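Long-range contacts in AT-less polyketide synthase (Streptomyces platensis subsp. rosaceus, PDB 4TKT), which probably catalyses decarboxylative Claisen condensation as a ketosynthase domain, extending the polyketide chain in isomigrastatin biosynthesis: residues I73-P78 / F607-Y612; E469-E474 / P603-A608. All coordinates share one frame; numbering follows the deposited sequence.

Contact 1. Residues I73-P78 / F607-Y612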
ATOM      1  N   ILE A  73     -14.011  -8.273   2.115  1.00 25.21           N
ATOM      2  CA  ILE A  73     -13.542  -7.353   3.146  1.00 24.11           C
ATOM      3  C   ILE A  73     -13.914  -7.856   4.539  1.00 23.94           C
ATOM      4  O   ILE A  73     -13.507  -7.278   5.546  1.00 26.51           O
ATOM      5  CB  ILE A  73     -14.110  -5.932   2.952  1.00 25.61           C
ATOM      6  CG1 ILE A  73     -15.627  -5.928   3.128  1.00 25.14           C
ATOM      7  CG2 ILE A  73     -13.723  -5.375   1.588  1.00 25.05           C
ATOM      8  CD1 ILE A  73     -16.226  -4.550   3.070  1.00 25.63           C
ATOM      9  N   ASP A  74     -14.691  -8.934   4.591  1.00 24.97           N
ATOM     10  CA  ASP A  74     -15.042  -9.561   5.858  1.00 24.48           C
ATOM     11  C   ASP A  74     -14.110 -10.725   6.182  1.00 29.14           C
ATOM     12  O   ASP A  74     -14.208 -11.328   7.252  1.00 32.14           O
ATOM     13  CB  ASP A  74     -16.492 -10.041   5.835  1.00 25.11           C
ATOM     14  CG  ASP A  74     -16.774 -11.005   4.697  1.00 34.08           C
ATOM     15  OD1 ASP A  74     -16.006 -11.021   3.711  1.00 34.05           O
ATOM     16  OD2 ASP A  74     -17.777 -11.742   4.786  1.00 37.67           O
ATOM     17  N   GLU A  75     -13.209 -11.038   5.256  1.00 25.35           N
ATOM     18  CA  GLU A  75     -12.247 -12.116   5.457  1.00 26.86           C
ATOM     19  C   GLU A  75     -11.101 -11.643   6.346  1.00 27.83           C
ATOM     20  O   GLU A  75     -10.591 -10.537   6.175  1.00 24.57           O
ATOM     21  CB  GLU A  75     -11.712 -12.621   4.116  1.00 30.29           C
ATOM     22  CG  GLU A  75     -12.787 -13.188   3.201  1.00 29.64           C
ATOM     23  CD  GLU A  75     -12.254 -13.559   1.830  1.00 36.91           C
ATOM     24  OE1 GLU A  75     -11.069 -13.272   1.554  1.00 39.17           O
ATOM     25  OE2 GLU A  75     -13.022 -14.135   1.029  1.00 37.68           O
ATOM     26  N   PHE A  76     -10.700 -12.487   7.292  1.00 28.41           N
ATOM     27  CA  PHE A  76      -9.702 -12.102   8.284  1.00 30.08           C
ATOM     28  C   PHE A  76      -9.086 -13.326   8.955  1.00 35.59           C
ATOM     29  O   PHE A  76      -9.711 -14.383   9.028  1.00 37.65           O
ATOM     30  CB  PHE A  76     -10.340 -11.182   9.331  1.00 24.18           C
ATOM     31  CG  PHE A  76      -9.358 -10.562  10.285  1.00 27.53           C
ATOM     32  CD1 PHE A  76      -8.201  -9.960   9.818  1.00 23.49           C
ATOM     33  CD2 PHE A  76      -9.605 -10.561  11.649  1.00 25.62           C
ATOM     34  CE1 PHE A  76      -7.302  -9.382  10.694  1.00 23.37           C
ATOM     35  CE2 PHE A  76      -8.712  -9.980  12.530  1.00 26.27           C
ATOM     36  CZ  PHE A  76      -7.559  -9.391  12.053  1.00 25.34           C
ATOM     37  N   ASP A  77      -7.860 -13.178   9.443  1.00 38.82           N
ATOM     38  CA  ASP A  77      -7.152 -14.260  10.121  1.00 26.55           C
ATOM     39  C   ASP A  77      -6.832 -13.862  11.559  1.00 26.15           C
ATOM     40  O   ASP A  77      -5.683 -13.568  11.879  1.00 36.41           O
ATOM     41  CB  ASP A  77      -5.866 -14.601   9.365  1.00 30.65           C
ATOM     42  CG  ASP A  77      -5.232 -15.903   9.825  1.00 39.31           C
ATOM     43  OD1 ASP A  77      -5.588 -16.414  10.910  1.00 39.73           O
ATOM     44  OD2 ASP A  77      -4.358 -16.412   9.091  1.00 41.51           O
ATOM     45  N   PRO A  78      -7.848 -13.858  12.434  1.00 27.75           N
ATOM     46  CA  PRO A  78      -7.695 -13.353  13.805  1.00 25.59           C
ATOM     47  C   PRO A  78      -6.657 -14.111  14.642  1.00 31.03           C
ATOM     48  O   PRO A  78      -5.920 -13.483  15.405  1.00 29.09           O
ATOM     49  CB  PRO A  78      -9.097 -13.525  14.398  1.00 26.88           C
ATOM     50  CG  PRO A  78      -9.736 -14.587  13.571  1.00 31.10           C
ATOM     51  CD  PRO A  78      -9.202 -14.384  12.190  1.00 26.17           C
ATOM     52  N   PHE A 607      -2.915 -15.420   4.314  1.00 38.73           N
ATOM     53  CA  PHE A 607      -3.848 -15.321   5.430  1.00 28.57           C
ATOM     54  C   PHE A 607      -5.056 -16.227   5.241  1.00 36.03           C
ATOM     55  O   PHE A 607      -5.540 -16.413   4.123  1.00 39.08           O
ATOM     56  CB  PHE A 607      -4.313 -13.871   5.620  1.00 28.27           C
ATOM     57  CG  PHE A 607      -3.211 -12.925   5.999  1.00 30.69           C
ATOM     58  CD1 PHE A 607      -2.613 -13.002   7.245  1.00 28.33           C
ATOM     59  CD2 PHE A 607      -2.777 -11.955   5.111  1.00 28.45           C
ATOM     60  CE1 PHE A 607      -1.599 -12.136   7.595  1.00 28.86           C
ATOM     61  CE2 PHE A 607      -1.763 -11.085   5.456  1.00 28.62           C
ATOM     62  CZ  PHE A 607      -1.173 -11.175   6.698  1.00 28.69           C
ATOM     63  N   ALA A 608      -5.526 -16.802   6.344  1.00 32.97           N
ATOM     64  CA  ALA A 608      -6.780 -17.542   6.349  1.00 32.15           C
ATOM     65  C   ALA A 608      -7.921 -16.603   5.960  1.00 30.94           C
ATOM     66  O   ALA A 608      -7.973 -15.458   6.416  1.00 34.89           O
ATOM     67  CB  ALA A 608      -7.028 -18.163   7.714  1.00 28.67           C
ATOM     68  N   ARG A 609      -8.827 -17.084   5.115  1.00 34.19           N
ATOM     69  CA  ARG A 609      -9.861 -16.231   4.536  1.00 33.73           C
ATOM     70  C   ARG A 609     -11.250 -16.535   5.085  1.00 33.97           C
ATOM     71  O   ARG A 609     -12.226 -16.577   4.337  1.00 41.48           O
ATOM     72  CB  ARG A 609      -9.863 -16.373   3.011  1.00 33.71           C
ATOM     73  CG  ARG A 609      -8.556 -15.964   2.345  1.00 35.63           C
ATOM     74  CD  ARG A 609      -8.477 -16.445   0.899  1.00 47.34           C
ATOM     75  NE  ARG A 609      -9.538 -15.890   0.062  1.00 61.74           N
ATOM     76  CZ  ARG A 609     -10.641 -16.548  -0.287  1.00 71.15           C
ATOM     77  NH1 ARG A 609     -10.832 -17.793   0.127  1.00 76.68           N
ATOM     78  NH2 ARG A 609     -11.552 -15.960  -1.052  1.00 70.97           N
ATOM     79  N   GLU A 610     -11.333 -16.739   6.395  1.00 31.39           N
ATOM     80  CA  GLU A 610     -12.612 -16.988   7.049  1.00 34.31           C
ATOM     81  C   GLU A 610     -13.367 -15.678   7.267  1.00 33.14           C
ATOM     82  O   GLU A 610     -12.760 -14.641   7.530  1.00 31.92           O
ATOM     83  CB  GLU A 610     -12.392 -17.724   8.371  1.00 50.40           C
ATOM     84  CG  GLU A 610     -11.164 -17.248   9.132  1.00 69.86           C
ATOM     85  CD  GLU A 610     -10.538 -18.336   9.985  1.00 79.46           C
ATOM     86  OE1 GLU A 610     -10.701 -19.526   9.643  1.00 86.79           O
ATOM     87  OE2 GLU A 610      -9.881 -17.998  10.994  1.00 77.60           O
ATOM     88  N   ARG A 611     -14.690 -15.734   7.155  1.00 28.99           N
ATOM     89  CA  ARG A 611     -15.522 -14.535   7.153  1.00 28.85           C
ATOM     90  C   ARG A 611     -15.996 -14.126   8.547  1.00 28.74           C
ATOM     91  O   ARG A 611     -16.476 -14.954   9.318  1.00 32.88           O
ATOM     92  CB  ARG A 611     -16.732 -14.752   6.238  1.00 32.91           C
ATOM     93  CG  ARG A 611     -16.365 -15.033   4.782  1.00 36.10           C
ATOM     94  CD  ARG A 611     -17.521 -15.665   4.013  1.00 52.71           C
ATOM     95  NE  ARG A 611     -18.708 -14.813   3.974  1.00 69.07           N
ATOM     96  CZ  ARG A 611     -19.025 -14.013   2.960  1.00 80.16           C
ATOM     97  NH1 ARG A 611     -18.241 -13.951   1.892  1.00 88.84           N
ATOM     98  NH2 ARG A 611     -20.126 -13.275   3.012  1.00 78.23           N
ATOM     99  N   TYR A 612     -15.863 -12.838   8.858  1.00 28.33           N
ATOM    100  CA  TYR A 612     -16.339 -12.294  10.125  1.00 28.28           C
ATOM    101  C   TYR A 612     -17.169 -11.034   9.907  1.00 34.78           C
ATOM    102  O   TYR A 612     -16.759 -10.125   9.186  1.00 34.97           O
ATOM    103  CB  TYR A 612     -15.165 -11.993  11.056  1.00 32.79           C
ATOM    104  CG  TYR A 612     -14.365 -13.218  11.414  1.00 35.54           C
ATOM    105  CD1 TYR A 612     -14.728 -14.016  12.491  1.00 36.98           C
ATOM    106  CD2 TYR A 612     -13.257 -13.589  10.666  1.00 32.47           C
ATOM    107  CE1 TYR A 612     -14.003 -15.146  12.819  1.00 36.34           C
ATOM    108  CE2 TYR A 612     -12.529 -14.714  10.984  1.00 28.17           C
ATOM    109  CZ  TYR A 612     -12.904 -15.490  12.059  1.00 37.38           C
ATOM    110  OH  TYR A 612     -12.177 -16.612  12.377  1.00 36.35           O
TER
HETATM  111  O   HOH W   1     -14.317 -17.044   2.037  1.00 50.48           O
HETATM  112  O   HOH W   2      -7.667 -17.123  12.351  1.00 29.52           O
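Phe-76 and Tyr-612 meet in the closely packed half of this contact, where the short strands 75-76 and 610-611 run antiparallel. Glu-75 and Arg-611 form a non-hydrogen-bonded pair with CA atoms 4.4 Å apart. Beside it Tyr-612 N donates to Asp-74 O at 2.8 Å, and Phe-76 N reaches Glu-610 O. The Tyr-612 ring turns its edge to Phe-76 O, which lies in the ring plane 3.4 Å from Tyr-612 CE2, while Pro-78 meets the phenol tip to tip, Pro-78 CG lying 3.4 Å from Tyr-612 OH. Helix 85-89 packs against Phe-76 and Tyr-612.

At the other end of the contact Asp-77 holds the chain at Ala-608. With its CG anti to the backbone N (chi1 -167°), its carboxylate meets Ala-608 N, which approaches Asp-77 OD2 from above the carboxylate plane at 3.0 Å. Asp-77 OD1 and Glu-610 OE2 are 4.6 Å apart, and one water donates to both, which would ease the repulsion between two acids.

The more exposed side carries Arg-609 and Arg-611 and is ionic. Asp-74 OD2 sits over the centre of the Arg-611 guanidinium, 3.3 Å from Arg-611 NE, with the carboxylate turned 88° from the guanidinium plane. Glu-75 lies alongside Arg-609, its OE2 over one guanidinium face and 3.1 Å from Arg-609 NH2. In neither salt bridge does an N-H point at the acid. A second water joins Arg-609 O to Glu-75 OE2, the latter bond weak. Direction in this antiparallel pairing of 607-612 with 73-78 therefore comes from backbone bonds and the Asp-77 carboxylate, whereas the two arginines contribute attraction that is largely nondirectional.

Contact 2. Residues E469-E474 / P603-A608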
ATOM      1  N   GLU A 469      -0.096 -26.462   9.272  1.00 38.98           N
ATOM      2  CA  GLU A 469       0.387 -27.250   8.145  1.00 40.84           C
ATOM      3  C   GLU A 469      -0.230 -26.803   6.824  1.00 41.68           C
ATOM      4  O   GLU A 469       0.462 -26.714   5.810  1.00 49.17           O
ATOM      5  CB  GLU A 469       0.109 -28.737   8.373  1.00 40.58           C
ATOM      6  CG  GLU A 469       0.439 -29.615   7.176  1.00 48.32           C
ATOM      7  CD  GLU A 469       0.332 -31.093   7.486  1.00 58.97           C
ATOM      8  OE1 GLU A 469       0.215 -31.444   8.678  1.00 66.14           O
ATOM      9  OE2 GLU A 469       0.367 -31.904   6.536  1.00 60.06           O
ATOM     10  N   GLU A 470      -1.528 -26.517   6.841  1.00 41.91           N
ATOM     11  CA  GLU A 470      -2.232 -26.114   5.627  1.00 42.04           C
ATOM     12  C   GLU A 470      -1.678 -24.809   5.067  1.00 42.18           C
ATOM     13  O   GLU A 470      -1.378 -24.718   3.877  1.00 45.74           O
ATOM     14  CB  GLU A 470      -3.730 -25.965   5.889  1.00 47.19           C
ATOM     15  CG  GLU A 470      -4.506 -25.516   4.659  1.00 61.15           C
ATOM     16  CD  GLU A 470      -5.851 -24.910   4.998  1.00 74.88           C
ATOM     17  OE1 GLU A 470      -6.243 -24.954   6.184  1.00 83.64           O
ATOM     18  OE2 GLU A 470      -6.515 -24.385   4.078  1.00 77.49           O
ATOM     19  N   ARG A 471      -1.552 -23.803   5.928  1.00 40.93           N
ATOM     20  CA  ARG A 471      -0.999 -22.513   5.525  1.00 42.61           C
ATOM     21  C   ARG A 471       0.429 -22.669   5.005  1.00 43.04           C
ATOM     22  O   ARG A 471       0.845 -21.954   4.093  1.00 40.20           O
ATOM     23  CB  ARG A 471      -1.025 -21.518   6.691  1.00 46.68           C
ATOM     24  CG  ARG A 471      -2.414 -21.106   7.174  1.00 51.38           C
ATOM     25  CD  ARG A 471      -3.202 -20.371   6.101  1.00 46.08           C
ATOM     26  NE  ARG A 471      -4.053 -21.276   5.334  1.00 43.91           N
ATOM     27  CZ  ARG A 471      -4.549 -20.999   4.132  1.00 57.63           C
ATOM     28  NH1 ARG A 471      -4.275 -19.840   3.550  1.00 68.74           N
ATOM     29  NH2 ARG A 471      -5.315 -21.884   3.511  1.00 58.97           N
ATOM     30  N   LEU A 472       1.176 -23.608   5.582  1.00 45.79           N
ATOM     31  CA  LEU A 472       2.561 -23.831   5.178  1.00 36.63           C
ATOM     32  C   LEU A 472       2.642 -24.366   3.752  1.00 47.29           C
ATOM     33  O   LEU A 472       3.405 -23.853   2.934  1.00 45.62           O
ATOM     34  CB  LEU A 472       3.260 -24.795   6.136  1.00 36.62           C
ATOM     35  CG  LEU A 472       4.727 -25.076   5.793  1.00 45.12           C
ATOM     36  CD1 LEU A 472       5.523 -23.781   5.714  1.00 45.23           C
ATOM     37  CD2 LEU A 472       5.354 -26.024   6.800  1.00 36.60           C
ATOM     38  N   ARG A 473       1.854 -25.396   3.461  1.00 38.23           N
ATOM     39  CA  ARG A 473       1.821 -25.973   2.122  1.00 38.35           C
ATOM     40  C   ARG A 473       1.281 -24.964   1.115  1.00 49.77           C
ATOM     41  O   ARG A 473       1.639 -24.991  -0.064  1.00 54.10           O
ATOM     42  CB  ARG A 473       0.982 -27.249   2.107  1.00 39.01           C
ATOM     43  CG  ARG A 473       1.492 -28.321   3.053  1.00 38.97           C
ATOM     44  CD  ARG A 473       0.873 -29.673   2.756  1.00 39.74           C
ATOM     45  NE  ARG A 473       1.345 -30.693   3.688  1.00 46.04           N
ATOM     46  CZ  ARG A 473       2.486 -31.362   3.551  1.00 50.68           C
ATOM     47  NH1 ARG A 473       3.282 -31.119   2.519  1.00 55.93           N
ATOM     48  NH2 ARG A 473       2.836 -32.270   4.449  1.00 50.86           N
ATOM     49  N   GLU A 474       0.419 -24.071   1.592  1.00 38.91           N
ATOM     50  CA  GLU A 474      -0.085 -22.977   0.777  1.00 42.63           C
ATOM     51  C   GLU A 474       1.047 -22.018   0.398  1.00 40.86           C
ATOM     52  O   GLU A 474       1.163 -21.610  -0.758  1.00 40.86           O
ATOM     53  CB  GLU A 474      -1.196 -22.234   1.522  1.00 52.28           C
ATOM     54  CG  GLU A 474      -1.842 -21.097   0.744  1.00 72.27           C
ATOM     55  CD  GLU A 474      -2.924 -21.567  -0.213  1.00 87.07           C
ATOM     56  OE1 GLU A 474      -3.066 -22.793  -0.405  1.00 90.08           O
ATOM     57  OE2 GLU A 474      -3.637 -20.704  -0.770  1.00 93.67           O
ATOM     58  N   PRO A 603       6.398 -13.484  -2.293  1.00 42.38           N
ATOM     59  CA  PRO A 603       4.993 -13.557  -1.874  1.00 41.63           C
ATOM     60  C   PRO A 603       4.812 -13.446  -0.362  1.00 50.24           C
ATOM     61  O   PRO A 603       5.606 -14.002   0.401  1.00 54.79           O
ATOM     62  CB  PRO A 603       4.555 -14.936  -2.371  1.00 37.08           C
ATOM     63  CG  PRO A 603       5.414 -15.185  -3.555  1.00 40.50           C
ATOM     64  CD  PRO A 603       6.743 -14.555  -3.246  1.00 42.60           C
ATOM     65  N   GLY A 604       3.776 -12.723   0.053  1.00 49.34           N
ATOM     66  CA  GLY A 604       3.483 -12.536   1.461  1.00 47.58           C
ATOM     67  C   GLY A 604       2.738 -13.712   2.060  1.00 43.67           C
ATOM     68  O   GLY A 604       2.353 -14.637   1.347  1.00 44.40           O
ATOM     69  N   TYR A 605       2.536 -13.674   3.375  1.00 39.29           N
ATOM     70  CA  TYR A 605       1.835 -14.742   4.081  1.00 34.72           C
ATOM     71  C   TYR A 605       0.421 -14.933   3.541  1.00 33.72           C
ATOM     72  O   TYR A 605      -0.298 -13.961   3.313  1.00 41.31           O
ATOM     73  CB  TYR A 605       1.786 -14.452   5.584  1.00 29.96           C
ATOM     74  CG  TYR A 605       1.173 -15.568   6.401  1.00 37.42           C
ATOM     75  CD1 TYR A 605      -0.196 -15.617   6.636  1.00 29.28           C
ATOM     76  CD2 TYR A 605       1.965 -16.577   6.936  1.00 36.60           C
ATOM     77  CE1 TYR A 605      -0.755 -16.637   7.376  1.00 42.60           C
ATOM     78  CE2 TYR A 605       1.411 -17.600   7.681  1.00 29.96           C
ATOM     79  CZ  TYR A 605       0.052 -17.626   7.896  1.00 42.26           C
ATOM     80  OH  TYR A 605      -0.508 -18.642   8.635  1.00 49.90           O
ATOM     81  N   PRO A 606       0.018 -16.196   3.337  1.00 33.36           N
ATOM     82  CA  PRO A 606      -1.322 -16.543   2.856  1.00 31.27           C
ATOM     83  C   PRO A 606      -2.345 -16.576   3.988  1.00 37.93           C
ATOM     84  O   PRO A 606      -2.607 -17.641   4.551  1.00 40.12           O
ATOM     85  CB  PRO A 606      -1.121 -17.933   2.259  1.00 30.11           C
ATOM     86  CG  PRO A 606      -0.032 -18.528   3.100  1.00 30.26           C
ATOM     87  CD  PRO A 606       0.869 -17.388   3.507  1.00 30.26           C
ATOM     88  N   PHE A 607      -2.915 -15.420   4.314  1.00 38.73           N
ATOM     89  CA  PHE A 607      -3.848 -15.321   5.430  1.00 28.57           C
ATOM     90  C   PHE A 607      -5.056 -16.227   5.241  1.00 36.03           C
ATOM     91  O   PHE A 607      -5.540 -16.413   4.123  1.00 39.08           O
ATOM     92  CB  PHE A 607      -4.313 -13.871   5.620  1.00 28.27           C
ATOM     93  CG  PHE A 607      -3.211 -12.925   5.999  1.00 30.69           C
ATOM     94  CD1 PHE A 607      -2.613 -13.002   7.245  1.00 28.33           C
ATOM     95  CD2 PHE A 607      -2.777 -11.955   5.111  1.00 28.45           C
ATOM     96  CE1 PHE A 607      -1.599 -12.136   7.595  1.00 28.86           C
ATOM     97  CE2 PHE A 607      -1.763 -11.085   5.456  1.00 28.62           C
ATOM     98  CZ  PHE A 607      -1.173 -11.175   6.698  1.00 28.69           C
ATOM     99  N   ALA A 608      -5.526 -16.802   6.344  1.00 32.97           N
ATOM    100  CA  ALA A 608      -6.780 -17.542   6.349  1.00 32.15           C
ATOM    101  C   ALA A 608      -7.921 -16.603   5.960  1.00 30.94           C
ATOM    102  O   ALA A 608      -7.973 -15.458   6.416  1.00 34.89           O
ATOM    103  CB  ALA A 608      -7.028 -18.163   7.714  1.00 28.67           C
TER
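Arg-471, on the first turn of helix 469-482, makes the polar link to the irregular chain at Pro-606. Its NH1 donates to Pro-606 O at 2.9 Å with an N-H...O angle of 167°. The oxygen lies in the guanidinium plane, yet the nitrogen stands above the carbonyl plane, 50° out of it. Bends at chi2 and chi3 fold the arginine back so that this edge faces the chain. Pro-606 is the centre of an inverse gamma turn, closed by a weak bond from Phe-607 N to Tyr-605 O.

Ionic contacts stay within the helix. Arg-471 NH2 binds Glu-470 OE2 at 2.8 Å, so the guanidinium is held through both terminal nitrogens, by an acid and by a backbone carbonyl.

Van der Waals contacts flank the hydrogen bond. Arg-471 and Tyr-605 cross at about a right angle, bringing the phenol oxygen against the aliphatic chain, with Tyr-605 OH 3.4 Å from Arg-471 CG. The same hydroxyl is hydrogen-bonded to Phe-467 N, just before the helix. Glu-474, one turn further on, slides past Pro-606 in the opposite direction and places its CG 3.6 Å from Pro-606 CB. The proline ring thus rests on the helix surface between Arg-471 and Glu-474, with Ser-475 and Arg-478 also touching it.

This joint fastens the chain leading to strand 610-611 against a helix of the KS-MAT linker domain. With a single hydrogen bond between the segments, its direction is set chiefly by one guanidinium, which Glu-470 would help to hold from the other side, while methylene packing supplies the rest.

Overall arrangement
The two contacts hold successive portions of one late chain segment, sharing Phe-607 and Ala-608, with centres about 13 Å apart. Contact 2 fixes it to a helix of the linker domain, contact 1 to a loop and short strand of the ketosynthase, so the chain spans both units. Both are partly buried and have centres about 19 and 20 Å from the centre of the chain; neither belongs to the deep core. Contact 1 is larger, 592 against 230 Å², and combines strand pairing with charge pairs across the segments, where contact 2 crosses with one hydrogen bond to a carbonyl. Asp-77 also packs against Tyr-605, bringing the two contacts together.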